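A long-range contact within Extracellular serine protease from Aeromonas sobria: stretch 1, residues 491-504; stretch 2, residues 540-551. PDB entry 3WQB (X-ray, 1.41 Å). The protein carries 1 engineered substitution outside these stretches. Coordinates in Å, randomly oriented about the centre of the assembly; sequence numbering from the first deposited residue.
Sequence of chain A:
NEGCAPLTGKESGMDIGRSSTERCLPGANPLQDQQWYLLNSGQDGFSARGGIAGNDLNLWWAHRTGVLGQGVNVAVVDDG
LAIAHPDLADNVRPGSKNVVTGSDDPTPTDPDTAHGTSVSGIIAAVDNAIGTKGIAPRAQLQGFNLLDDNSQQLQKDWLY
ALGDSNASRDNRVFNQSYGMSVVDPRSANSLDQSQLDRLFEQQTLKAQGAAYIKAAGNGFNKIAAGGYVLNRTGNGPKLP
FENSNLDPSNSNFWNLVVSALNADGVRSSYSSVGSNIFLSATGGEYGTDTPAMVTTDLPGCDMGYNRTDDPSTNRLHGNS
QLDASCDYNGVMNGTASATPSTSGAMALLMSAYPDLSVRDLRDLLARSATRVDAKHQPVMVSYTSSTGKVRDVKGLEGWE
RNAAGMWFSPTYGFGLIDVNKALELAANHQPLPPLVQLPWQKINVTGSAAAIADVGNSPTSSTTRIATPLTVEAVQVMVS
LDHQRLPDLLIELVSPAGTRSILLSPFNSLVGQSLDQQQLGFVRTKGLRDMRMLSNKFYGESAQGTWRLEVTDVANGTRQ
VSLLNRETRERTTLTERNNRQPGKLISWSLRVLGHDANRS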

ATOM      1  N   ILE A 491       0.629   8.077  18.488  1.00 10.66           N
ATOM      2  CA  ILE A 491       1.871   7.323  18.688  1.00 11.21           C
ATOM      3  C   ILE A 491       2.980   7.958  17.860  1.00 10.97           C
ATOM      4  O   ILE A 491       2.854   8.100  16.640  1.00 10.83           O
ATOM      5  CB  ILE A 491       1.679   5.833  18.322  1.00 11.11           C
ATOM      6  CG1 ILE A 491       0.508   5.237  19.111  1.00 13.05           C
ATOM      7  CG2 ILE A 491       2.979   5.033  18.520  1.00 12.27           C
ATOM      8  CD1 ILE A 491       0.228   3.756  18.814  1.00 14.05           C
ATOM      9  N   GLU A 492       4.061   8.340  18.534  1.00 11.13           N
ATOM     10  CA  GLU A 492       5.160   9.082  17.924  1.00 11.70           C
ATOM     11  C   GLU A 492       6.500   8.476  18.324  1.00 10.89           C
ATOM     12  O   GLU A 492       6.639   7.922  19.409  1.00 12.09           O
ATOM     13  CB  GLU A 492       5.072  10.542  18.373  1.00 12.50           C
ATOM     14  CG  GLU A 492       5.848  11.567  17.553  1.00 14.58           C
ATOM     15  CD  GLU A 492       5.367  13.011  17.775  1.00 16.17           C
ATOM     16  OE1 GLU A 492       5.996  13.929  17.199  1.00 18.81           O
ATOM     17  OE2 GLU A 492       4.364  13.244  18.500  1.00 17.28           O
ATOM     18  N   LEU A 493       7.479   8.591  17.437  1.00 10.69           N
ATOM     19  CA  LEU A 493       8.822   8.070  17.670  1.00 10.66           C
ATOM     20  C   LEU A 493       9.846   9.189  17.525  1.00 10.53           C
ATOM     21  O   LEU A 493       9.742  10.018  16.611  1.00 10.57           O
ATOM     22  CB  LEU A 493       9.132   6.946  16.689  1.00 10.85           C
ATOM     23  CG  LEU A 493      10.441   6.169  16.873  1.00 10.54           C
ATOM     24  CD1 LEU A 493      10.440   5.389  18.181  1.00 12.07           C
ATOM     25  CD2 LEU A 493      10.696   5.236  15.695  1.00 12.61           C
ATOM     26  N   VAL A 494      10.827   9.215  18.432  1.00 10.68           N
ATOM     27  CA  VAL A 494      11.866  10.246  18.447  1.00 11.32           C
ATOM     28  C   VAL A 494      13.243   9.588  18.298  1.00 11.10           C
ATOM     29  O   VAL A 494      13.565   8.633  19.011  1.00 12.36           O
ATOM     30  CB  VAL A 494      11.820  11.083  19.759  1.00 11.45           C
ATOM     31  CG1 VAL A 494      12.754  12.288  19.676  1.00 12.18           C
ATOM     32  CG2 VAL A 494      10.392  11.554  20.100  1.00 13.05           C
ATOM     33  N   SER A 495      14.046  10.084  17.363  1.00 11.24           N
ATOM     34  CA  SER A 495      15.380   9.532  17.113  1.00 11.44           C
ATOM     35  C   SER A 495      16.431  10.166  18.032  1.00 11.58           C
ATOM     36  O   SER A 495      16.156  11.176  18.683  1.00 12.27           O
ATOM     37  CB  SER A 495      15.766   9.756  15.646  1.00 11.71           C
ATOM     38  OG  SER A 495      16.095  11.116  15.405  1.00 11.81           O
ATOM     39  N   PRO A 496      17.646   9.596  18.065  1.00 12.09           N
ATOM     40  CA  PRO A 496      18.730  10.194  18.854  1.00 12.04           C
ATOM     41  C   PRO A 496      19.000  11.664  18.508  1.00 12.49           C
ATOM     42  O   PRO A 496      19.394  12.437  19.387  1.00 13.92           O
ATOM     43  CB  PRO A 496      19.943   9.308  18.515  1.00 12.30           C
ATOM     44  CG  PRO A 496      19.336   7.980  18.202  1.00 12.14           C
ATOM     45  CD  PRO A 496      18.030   8.290  17.500  1.00 11.70           C
ATOM     46  N   ALA A 497      18.765  12.055  17.256  1.00 12.81           N
ATOM     47  CA  ALA A 497      18.940  13.448  16.825  1.00 13.26           C
ATOM     48  C   ALA A 497      17.822  14.383  17.304  1.00 13.77           C
ATOM     49  O   ALA A 497      17.927  15.601  17.156  1.00 15.18           O
ATOM     50  CB  ALA A 497      19.039  13.501  15.314  1.00 13.67           C
ATOM     51  N   GLY A 498      16.756  13.807  17.850  1.00 13.33           N
ATOM     52  CA  GLY A 498      15.615  14.571  18.319  1.00 12.49           C
ATOM     53  C   GLY A 498      14.539  14.691  17.254  1.00 12.41           C
ATOM     54  O   GLY A 498      13.516  15.332  17.472  1.00 12.97           O
ATOM     55  N   THR A 499      14.776  14.096  16.090  1.00 11.86           N
ATOM     56  CA  THR A 499      13.775  14.083  15.012  1.00 12.01           C
ATOM     57  C   THR A 499      12.531  13.299  15.431  1.00 11.78           C
ATOM     58  O   THR A 499      12.636  12.251  16.064  1.00 11.98           O
ATOM     59  CB  THR A 499      14.377  13.445  13.755  1.00 12.06           C
ATOM     60  OG1 THR A 499      15.630  14.073  13.475  1.00 13.11           O
ATOM     61  CG2 THR A 499      13.453  13.583  12.541  1.00 11.85           C
ATOM     62  N   ARG A 500      11.356  13.805  15.080  1.00 11.86           N
ATOM     63  CA  ARG A 500      10.113  13.153  15.485  1.00 11.74           C
ATOM     64  C   ARG A 500       9.336  12.640  14.285  1.00 11.03           C
ATOM     65  O   ARG A 500       9.386  13.244  13.197  1.00 12.52           O
ATOM     66  CB  ARG A 500       9.235  14.141  16.254  1.00 11.72           C
ATOM     67  CG  ARG A 500       9.889  14.687  17.514  1.00 14.32           C
ATOM     68  CD  ARG A 500       9.037  15.794  18.109  1.00 16.34           C
ATOM     69  NE  ARG A 500       7.805  15.279  18.699  1.00 20.44           N
ATOM     70  CZ  ARG A 500       7.706  14.800  19.936  1.00 21.94           C
ATOM     71  NH1 ARG A 500       8.756  14.790  20.749  1.00 23.94           N
ATOM     72  NH2 ARG A 500       6.542  14.357  20.372  1.00 23.79           N
ATOM     73  N   SER A 501       8.600  11.543  14.482  1.00 10.64           N
ATOM     74  CA  SER A 501       7.757  10.986  13.426  1.00 11.13           C
ATOM     75  C   SER A 501       6.491  10.421  14.042  1.00 10.52           C
ATOM     76  O   SER A 501       6.561   9.548  14.921  1.00 10.90           O
ATOM     77  CB  SER A 501       8.504   9.867  12.708  1.00 10.40           C
ATOM     78  OG  SER A 501       7.717   9.291  11.675  1.00 11.02           O
ATOM     79  N   ILE A 502       5.335  10.916  13.598  1.00 10.36           N
ATOM     80  CA  ILE A 502       4.064  10.381  14.062  1.00 10.31           C
ATOM     81  C   ILE A 502       3.784   9.069  13.325  1.00 10.13           C
ATOM     82  O   ILE A 502       3.565   9.052  12.113  1.00 10.13           O
ATOM     83  CB  ILE A 502       2.926  11.408  13.896  1.00 10.83           C
ATOM     84  CG1 ILE A 502       3.178  12.597  14.834  1.00 11.69           C
ATOM     85  CG2 ILE A 502       1.564  10.759  14.140  1.00 11.39           C
ATOM     86  CD1 ILE A 502       2.337  13.831  14.546  1.00 13.31           C
ATOM     87  N   LEU A 503       3.833   7.970  14.071  1.00 10.03           N
ATOM     88  CA  LEU A 503       3.637   6.623  13.512  1.00 10.05           C
ATOM     89  C   LEU A 503       2.165   6.309  13.333  1.00 10.29           C
ATOM     90  O   LEU A 503       1.767   5.668  12.358  1.00 10.92           O
ATOM     91  CB  LEU A 503       4.251   5.558  14.418  1.00 10.27           C
ATOM     92  CG  LEU A 503       5.732   5.702  14.741  1.00 10.97           C
ATOM     93  CD1 LEU A 503       6.151   4.570  15.652  1.00 12.16           C
ATOM     94  CD2 LEU A 503       6.568   5.716  13.471  1.00 14.88           C
ATOM     95  N   LEU A 504       1.354   6.769  14.271  1.00 10.15           N
ATOM     96  CA  LEU A 504      -0.084   6.621  14.167  1.00 10.37           C
ATOM     97  C   LEU A 504      -0.753   7.901  14.633  1.00 10.34           C
ATOM     98  O   LEU A 504      -0.621   8.314  15.782  1.00 10.81           O
ATOM     99  CB  LEU A 504      -0.583   5.405  14.958  1.00 10.70           C
ATOM    100  CG  LEU A 504      -2.077   5.061  14.825  1.00 11.73           C
ATOM    101  CD1 LEU A 504      -2.473   4.794  13.358  1.00 14.78           C
ATOM    102  CD2 LEU A 504      -2.439   3.882  15.729  1.00 13.79           C
ATOM    103  N   GLY A 540      18.768   8.460   6.446  1.00 11.17           N
ATOM    104  CA  GLY A 540      20.069   9.109   6.392  1.00 11.46           C
ATOM    105  C   GLY A 540      20.676   9.448   7.743  1.00 11.96           C
ATOM    106  O   GLY A 540      21.863   9.741   7.826  1.00 12.88           O
ATOM    107  N   GLU A 541      19.861   9.453   8.795  1.00 11.48           N
ATOM    108  CA  GLU A 541      20.344   9.766  10.148  1.00 11.80           C
ATOM    109  C   GLU A 541      21.192   8.634  10.732  1.00 12.08           C
ATOM    110  O   GLU A 541      21.099   7.489  10.296  1.00 12.01           O
ATOM    111  CB  GLU A 541      19.161  10.035  11.090  1.00 11.63           C
ATOM    112  CG  GLU A 541      18.411  11.321  10.787  1.00 12.66           C
ATOM    113  CD  GLU A 541      17.444  11.745  11.872  1.00 12.41           C
ATOM    114  OE1 GLU A 541      17.344  11.076  12.927  1.00 12.46           O
ATOM    115  OE2 GLU A 541      16.764  12.766  11.657  1.00 13.07           O
ATOM    116  N   SER A 542      22.003   8.961  11.739  1.00 13.10           N
ATOM    117  CA  SER A 542      22.712   7.956  12.511  1.00 13.95           C
ATOM    118  C   SER A 542      21.749   7.292  13.492  1.00 13.29           C
ATOM    119  O   SER A 542      20.962   7.971  14.163  1.00 13.92           O
ATOM    120  CB  SER A 542      23.882   8.581  13.265  1.00 14.67           C
ATOM    121  OG  SER A 542      24.451   7.638  14.165  1.00 17.65           O
ATOM    122  N   ALA A 543      21.814   5.969  13.577  1.00 13.31           N
ATOM    123  CA  ALA A 543      20.952   5.198  14.470  1.00 13.44           C
ATOM    124  C   ALA A 543      21.409   5.199  15.926  1.00 13.55           C
ATOM    125  O   ALA A 543      20.629   4.883  16.817  1.00 13.54           O
ATOM    126  CB  ALA A 543      20.838   3.760  13.975  1.00 13.21           C
ATOM    127  N   GLN A 544      22.671   5.551  16.166  1.00 13.99           N
ATOM    128  CA  GLN A 544      23.279   5.356  17.480  1.00 14.52           C
ATOM    129  C   GLN A 544      22.743   6.330  18.511  1.00 14.21           C
ATOM    130  O   GLN A 544      22.760   7.541  18.306  1.00 14.83           O
ATOM    131  CB  GLN A 544      24.793   5.473  17.368  1.00 15.20           C
ATOM    132  CG  GLN A 544      25.554   5.071  18.614  1.00 17.76           C
ATOM    133  CD  GLN A 544      27.047   5.146  18.387  1.00 20.84           C
ATOM    134  OE1 GLN A 544      27.603   6.231  18.235  1.00 23.80           O
ATOM    135  NE2 GLN A 544      27.696   3.992  18.332  1.00 22.91           N
ATOM    136  N   GLY A 545      22.285   5.785  19.634  1.00 13.49           N
ATOM    137  CA  GLY A 545      21.734   6.595  20.702  1.00 12.97           C
ATOM    138  C   GLY A 545      20.342   6.154  21.078  1.00 12.11           C
ATOM    139  O   GLY A 545      19.898   5.054  20.726  1.00 12.55           O
ATOM    140  N   THR A 546      19.646   7.026  21.796  1.00 12.09           N
ATOM    141  CA  THR A 546      18.352   6.680  22.345  1.00 12.45           C
ATOM    142  C   THR A 546      17.196   7.021  21.413  1.00 11.79           C
ATOM    143  O   THR A 546      17.154   8.108  20.820  1.00 13.06           O
ATOM    144  CB  THR A 546      18.116   7.338  23.718  1.00 12.52           C
ATOM    145  OG1 THR A 546      18.420   8.737  23.650  1.00 14.39           O
ATOM    146  CG2 THR A 546      18.996   6.703  24.801  1.00 13.73           C
ATOM    147  N   TRP A 547      16.287   6.063  21.286  1.00 11.51           N
ATOM    148  CA  TRP A 547      15.035   6.209  20.550  1.00 11.45           C
ATOM    149  C   TRP A 547      13.874   6.143  21.533  1.00 11.52           C
ATOM    150  O   TRP A 547      13.845   5.281  22.414  1.00 11.90           O
ATOM    151  CB  TRP A 547      14.902   5.074  19.544  1.00 11.62           C
ATOM    152  CG  TRP A 547      15.882   5.120  18.414  1.00 11.15           C
ATOM    153  CD1 TRP A 547      17.194   4.745  18.440  1.00 12.02           C
ATOM    154  CD2 TRP A 547      15.602   5.519  17.072  1.00 10.87           C
ATOM    155  NE1 TRP A 547      17.761   4.916  17.196  1.00 11.55           N
ATOM    156  CE2 TRP A 547      16.799   5.384  16.335  1.00 11.60           C
ATOM    157  CE3 TRP A 547      14.447   5.990  16.421  1.00 11.13           C
ATOM    158  CZ2 TRP A 547      16.880   5.716  14.976  1.00 11.96           C
ATOM    159  CZ3 TRP A 547      14.527   6.321  15.075  1.00 11.00           C
ATOM    160  CH2 TRP A 547      15.736   6.172  14.366  1.00 12.54           C
ATOM    161  N   ARG A 548      12.917   7.053  21.398  1.00 11.51           N
ATOM    162  CA  ARG A 548      11.819   7.135  22.351  1.00 11.77           C
ATOM    163  C   ARG A 548      10.454   6.993  21.689  1.00 11.28           C
ATOM    164  O   ARG A 548      10.150   7.689  20.720  1.00 11.72           O
ATOM    165  CB  ARG A 548      11.895   8.455  23.131  1.00 12.40           C
ATOM    166  CG  ARG A 548      10.791   8.652  24.162  1.00 13.83           C
ATOM    167  CD  ARG A 548      10.997   9.910  24.980  1.00 16.52           C
ATOM    168  NE  ARG A 548      10.733  11.142  24.235  1.00 17.53           N
ATOM    169  CZ  ARG A 548      11.670  11.998  23.829  1.00 18.64           C
ATOM    170  NH1 ARG A 548      12.954  11.744  24.066  1.00 19.68           N
ATOM    171  NH2 ARG A 548      11.329  13.101  23.166  1.00 19.33           N
ATOM    172  N   LEU A 549       9.647   6.076  22.208  1.00 11.04           N
ATOM    173  CA  LEU A 549       8.253   5.960  21.797  1.00 11.37           C
ATOM    174  C   LEU A 549       7.383   6.789  22.726  1.00 11.30           C
ATOM    175  O   LEU A 549       7.562   6.760  23.946  1.00 12.12           O
ATOM    176  CB  LEU A 549       7.802   4.503  21.850  1.00 12.05           C
ATOM    177  CG  LEU A 549       6.423   4.221  21.252  1.00 12.79           C
ATOM    178  CD1 LEU A 549       6.483   4.244  19.725  1.00 14.62           C
ATOM    179  CD2 LEU A 549       5.902   2.892  21.751  1.00 14.50           C
ATOM    180  N   GLU A 550       6.441   7.521  22.144  1.00 11.48           N
ATOM    181  CA  GLU A 550       5.533   8.358  22.913  1.00 11.26           C
ATOM    182  C   GLU A 550       4.111   7.992  22.542  1.00 11.25           C
ATOM    183  O   GLU A 550       3.793   7.901  21.361  1.00 11.69           O
ATOM    184  CB  GLU A 550       5.785   9.840  22.606  1.00 11.42           C
ATOM    185  CG  GLU A 550       7.094  10.366  23.148  1.00 13.34           C
ATOM    186  CD  GLU A 550       7.276  11.860  22.967  1.00 15.28           C
ATOM    187  OE1 GLU A 550       6.441  12.522  22.305  1.00 17.03           O
ATOM    188  OE2 GLU A 550       8.264  12.386  23.513  1.00 16.72           O
ATOM    189  N   VAL A 551       3.253   7.768  23.541  1.00 11.63           N
ATOM    190  CA  VAL A 551       1.846   7.445  23.311  1.00 11.68           C
ATOM    191  C   VAL A 551       1.003   8.363  24.194  1.00 11.69           C
ATOM    192  O   VAL A 551       1.249   8.434  25.396  1.00 11.57           O
ATOM    193  CB  VAL A 551       1.529   5.968  23.653  1.00 11.99           C
ATOM    194  CG1 VAL A 551       0.048   5.660  23.457  1.00 13.11           C
ATOM    195  CG2 VAL A 551       2.394   5.021  22.818  1.00 12.70           C
TER
HETATM  196  O   HOH W   1       3.999  12.539  21.128  1.00 17.12           O
HETATM  197  O   HOH W   2      19.232  10.111  14.785  1.00 14.72           O

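Antiparallel β-pairing offers a general solution to joining segments distant in sequence: the backbone sets the register, and the side chains then sort by chemistry onto the two faces of the sheet. The contact between residues 491-504 and 540-551 of this serine protease illustrates the principle, burying 865 Å² in total.

Strand 491-494 runs against strand 545-551 with an angle of 167° between their directions. Two hydrogen-bonded pairs hold the register. Glu492 N donates to Glu550 O at 2.9 Å, and Glu550 N returns the bond to Glu492 O at 2.8 Å; one step of two residues along, Val494 N reaches Arg548 O at 2.8 Å and Arg548 N reaches Val494 O at 2.9 Å. Between them lies the non-hydrogen-bonded pair Leu493 and Leu549, with CA atoms 4.7 Å apart. Here the backbone oxygens receive CA-H...O contacts as well, such as that from Leu493 CA to Arg548 O at 3.3 Å. Beyond the strand, Pro496 cannot continue the ladder: its N lies 3.2 Å from Thr546 O but has no hydrogen to share.

Alternation along the strands segregates the side chains. The face carrying Ile491, Leu493, Leu549 and Val551 is apolar. Ile491 CG2 packs 3.8 Å from Leu549 CD1, while Leu503 CD1, from the corner of the chain, approaches the same Leu549 CD1 at 4.1 Å. Leu493 CD2 extends the hydrophobic cluster to Trp547 CE3, 3.9 Å away.

The indole of Trp547 then serves as a platform for the start of the turn. Ser495 CB sits over its six-membered ring, 3.9 Å from the centroid, and Pro496 CD over its five-membered ring, 3.4 Å from the centroid, so that C-H groups point their slight positive charge at the π cloud. Within its own stretch, Trp547 NE1 donates to Ala543 O at 2.9 Å, which helps fix the ring. Pro496 also leans on the backbone before Trp547, and the space it fills explains part of the fit of Gly545: a CB there would lie 2.8 Å from Pro496 CB.

The face carrying Glu492, Val494, Arg548 and Glu550 is built on charge. Arg500 NH2 forms a salt bridge with Glu550 OE1 at 2.7 Å, and Arg500 NE another with Glu492 OE1 at 2.7 Å. Glu550 is shared, because Arg548 NE binds its OE2 at 2.9 Å. Alternating charges thus offset two like-charged approaches, Arg500 NH1 to Arg548 NH2 at 3.9 Å and Glu492 OE2 to Glu550 OE1 at 4.4 Å. Water 1 eases the latter, donating to both of these oxygens at 2.7 Å. Val494 CG2 lies over one face of the Arg548 guanidinium, 3.6 Å from NH2.

At the far end, one carboxylate secures the type I turn from Ser495 to Gly498 and its exit. Ser495 OG donates to Glu541 OE1 at 2.8 Å, and Thr499 OG1 donates to Glu541 OE2 at 2.5 Å. Water 2 adds a bridge, accepting from Ala497 N at 3.2 Å and donating to Glu541 OE1 at 2.8 Å.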